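Local coordinates for GTPase-activating protein BEM3 (Saccharomyces cerevisiae S288C, PDB 6FSF) that switches off the Rho-type GTPase CDC42, and less efficiently RHO1, as a GTPase-activating protein, of which this piece holds the tandem PX and PH domains, at residues 77-82 / 98-103. Residues are numbered along the deposited sequence; the frame is centred on the assembly and turned at random.
Sequences PTLPDR and NILNQY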
loop_
_atom_site.group_PDB
_atom_site.type_symbol
_atom_site.label_atom_id
_atom_site.label_comp_id
_atom_site.label_asym_id
_atom_site.label_seq_id
_atom_site.Cartn_x
_atom_site.Cartn_y
_atom_site.Cartn_z
ATOM N N PRO A 77 3.194 18.950 4.449
ATOM C CA PRO A 77 2.661 18.397 3.198
ATOM C C PRO A 77 1.171 18.103 3.307
ATOM O O PRO A 77 0.559 18.174 4.372
ATOM C CB PRO A 77 3.472 17.114 2.999
ATOM C CG PRO A 77 3.892 16.722 4.378
ATOM C CD PRO A 77 4.111 18.013 5.121
ATOM N N THR A 78 0.586 17.751 2.167
ATOM C CA THR A 78 -0.856 17.584 2.035
ATOM C C THR A 78 -1.202 16.114 1.835
ATOM O O THR A 78 -0.581 15.428 1.015
ATOM C CB THR A 78 -1.390 18.419 0.871
ATOM O OG1 THR A 78 -1.048 19.794 1.082
ATOM C CG2 THR A 78 -2.900 18.287 0.765
ATOM N N LEU A 79 -2.195 15.640 2.589
ATOM C CA LEU A 79 -2.638 14.262 2.483
ATOM C C LEU A 79 -3.383 14.035 1.171
ATOM O O LEU A 79 -3.860 14.981 0.543
ATOM C CB LEU A 79 -3.543 13.905 3.661
ATOM C CG LEU A 79 -2.865 13.521 4.976
ATOM C CD1 LEU A 79 -3.909 13.119 6.004
ATOM C CD2 LEU A 79 -1.876 12.391 4.747
ATOM N N PRO A 80 -3.483 12.782 0.727
ATOM C CA PRO A 80 -4.312 12.491 -0.446
ATOM C C PRO A 80 -5.775 12.801 -0.170
ATOM O O PRO A 80 -6.256 12.691 0.959
ATOM C CB PRO A 80 -4.087 10.992 -0.681
ATOM C CG PRO A 80 -3.551 10.469 0.605
ATOM C CD PRO A 80 -2.757 11.589 1.195
ATOM N N ASP A 81 -6.481 13.194 -1.228
ATOM C CA ASP A 81 -7.867 13.620 -1.095
ATOM C C ASP A 81 -8.752 12.462 -0.642
ATOM O O ASP A 81 -8.446 11.288 -0.867
ATOM C CB ASP A 81 -8.370 14.184 -2.425
ATOM C CG ASP A 81 -9.732 14.838 -2.305
ATOM O OD1 ASP A 81 -10.152 15.135 -1.167
ATOM O OD2 ASP A 81 -10.380 15.064 -3.349
ATOM N N ARG A 82 -9.864 12.810 0.011
ATOM C CA ARG A 82 -10.806 11.803 0.486
ATOM C C ARG A 82 -11.468 11.047 -0.658
ATOM O O ARG A 82 -11.942 9.926 -0.451
ATOM C CB ARG A 82 -11.875 12.456 1.365
ATOM C CG ARG A 82 -11.317 13.345 2.467
ATOM C CD ARG A 82 -12.426 13.902 3.344
ATOM N NE ARG A 82 -13.031 12.867 4.176
ATOM C CZ ARG A 82 -12.681 12.626 5.434
ATOM N NH1 ARG A 82 -11.731 13.352 6.006
ATOM N NH2 ARG A 82 -13.281 11.665 6.122
ATOM N N ASN A 98 1.485 7.108 -3.871
ATOM C CA ASN A 98 2.585 8.020 -4.166
ATOM C C ASN A 98 2.482 9.296 -3.342
ATOM O O ASN A 98 3.498 9.824 -2.874
ATOM C CB ASN A 98 2.613 8.351 -5.659
ATOM C CG ASN A 98 2.838 7.129 -6.523
ATOM O OD1 ASN A 98 3.448 6.152 -6.090
ATOM N ND2 ASN A 98 2.353 7.180 -7.758
ATOM N N ILE A 99 1.265 9.811 -3.160
ATOM C CA ILE A 99 1.086 11.015 -2.354
ATOM C C ILE A 99 1.465 10.741 -0.904
ATOM O O ILE A 99 2.097 11.574 -0.242
ATOM C CB ILE A 99 -0.361 11.527 -2.474
ATOM C CG1 ILE A 99 -0.724 11.772 -3.939
ATOM C CG2 ILE A 99 -0.557 12.787 -1.637
ATOM C CD1 ILE A 99 -2.123 12.279 -4.143
ATOM N N LEU A 100 1.080 9.572 -0.385
ATOM C CA LEU A 100 1.424 9.230 0.991
ATOM C C LEU A 100 2.931 9.076 1.161
ATOM O O LEU A 100 3.483 9.438 2.206
ATOM C CB LEU A 100 0.696 7.955 1.412
ATOM C CG LEU A 100 -0.785 8.111 1.764
ATOM C CD1 LEU A 100 -1.465 6.755 1.826
ATOM C CD2 LEU A 100 -0.944 8.852 3.082
ATOM N N ASN A 101 3.612 8.541 0.144
ATOM C CA ASN A 101 5.069 8.464 0.187
ATOM C C ASN A 101 5.688 9.855 0.278
ATOM O O ASN A 101 6.577 10.101 1.102
ATOM C CB ASN A 101 5.593 7.720 -1.041
ATOM C CG ASN A 101 6.035 6.308 -0.718
ATOM O OD1 ASN A 101 6.636 6.059 0.326
ATOM N ND2 ASN A 101 5.737 5.375 -1.614
ATOM N N GLN A 102 5.227 10.779 -0.568
ATOM C CA GLN A 102 5.699 12.159 -0.499
ATOM C C GLN A 102 5.370 12.787 0.847
ATOM O O GLN A 102 6.168 13.557 1.395
ATOM C CB GLN A 102 5.078 12.982 -1.626
ATOM C CG GLN A 102 5.534 12.570 -3.004
ATOM C CD GLN A 102 7.040 12.585 -3.130
ATOM O OE1 GLN A 102 7.672 11.539 -3.266
ATOM N NE2 GLN A 102 7.625 13.776 -3.085
ATOM N N TYR A 103 4.193 12.474 1.389
ATOM C CA TYR A 103 3.750 13.074 2.643
ATOM C C TYR A 103 4.677 12.699 3.792
ATOM O O TYR A 103 5.192 13.568 4.506
ATOM C CB TYR A 103 2.315 12.640 2.938
ATOM C CG TYR A 103 1.772 13.110 4.270
ATOM C CD1 TYR A 103 1.169 14.354 4.392
ATOM C CD2 TYR A 103 1.842 12.302 5.398
ATOM C CE1 TYR A 103 0.661 14.786 5.604
ATOM C CE2 TYR A 103 1.338 12.724 6.614
ATOM C CZ TYR A 103 0.748 13.968 6.710
ATOM O OH TYR A 103 0.241 14.394 7.916
#
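In the PX domain, residues 77-80, part of the proline-rich loop between helices 57-70 and 90-107, run extended beside the second of these helices and meet Ile-99, Leu-100 and Tyr-103 without a hydrogen bond across the contact. Leu-79 sets CD2 over the centre of the Tyr-103 ring in a CH-pi contact, 3.4 Å from the centroid and 4° off the ring normal. With chi1 at 176°, Tyr-103 CG stands anti to the backbone N, which starts the ring toward this methyl. Pro-77 crosses the tyrosine side chain at about a right angle, its CG 3.6 Å from Tyr-103 CD1. A PxxP motif in the loop between two helices is familiar from PX domains, and here its second proline, Pro-80, presents CD to both Ile-99 CG2 and Leu-100 CD2, each 3.8 Å away. Ile-99 CG2 also lies 3.7 Å from Thr-78 O. Leu-100, buried, also touches Val-23 and Thr-26 of strand 19-29. An alanine in place of Tyr-103 would probably open a gap beneath Leu-79 and beside Pro-77, and deprive Asp-64 of its hydroxyl partner. That hydrogen bond, from Tyr-103 OH to Asp-64 OD1, ties the ring's far end to helix 57-70.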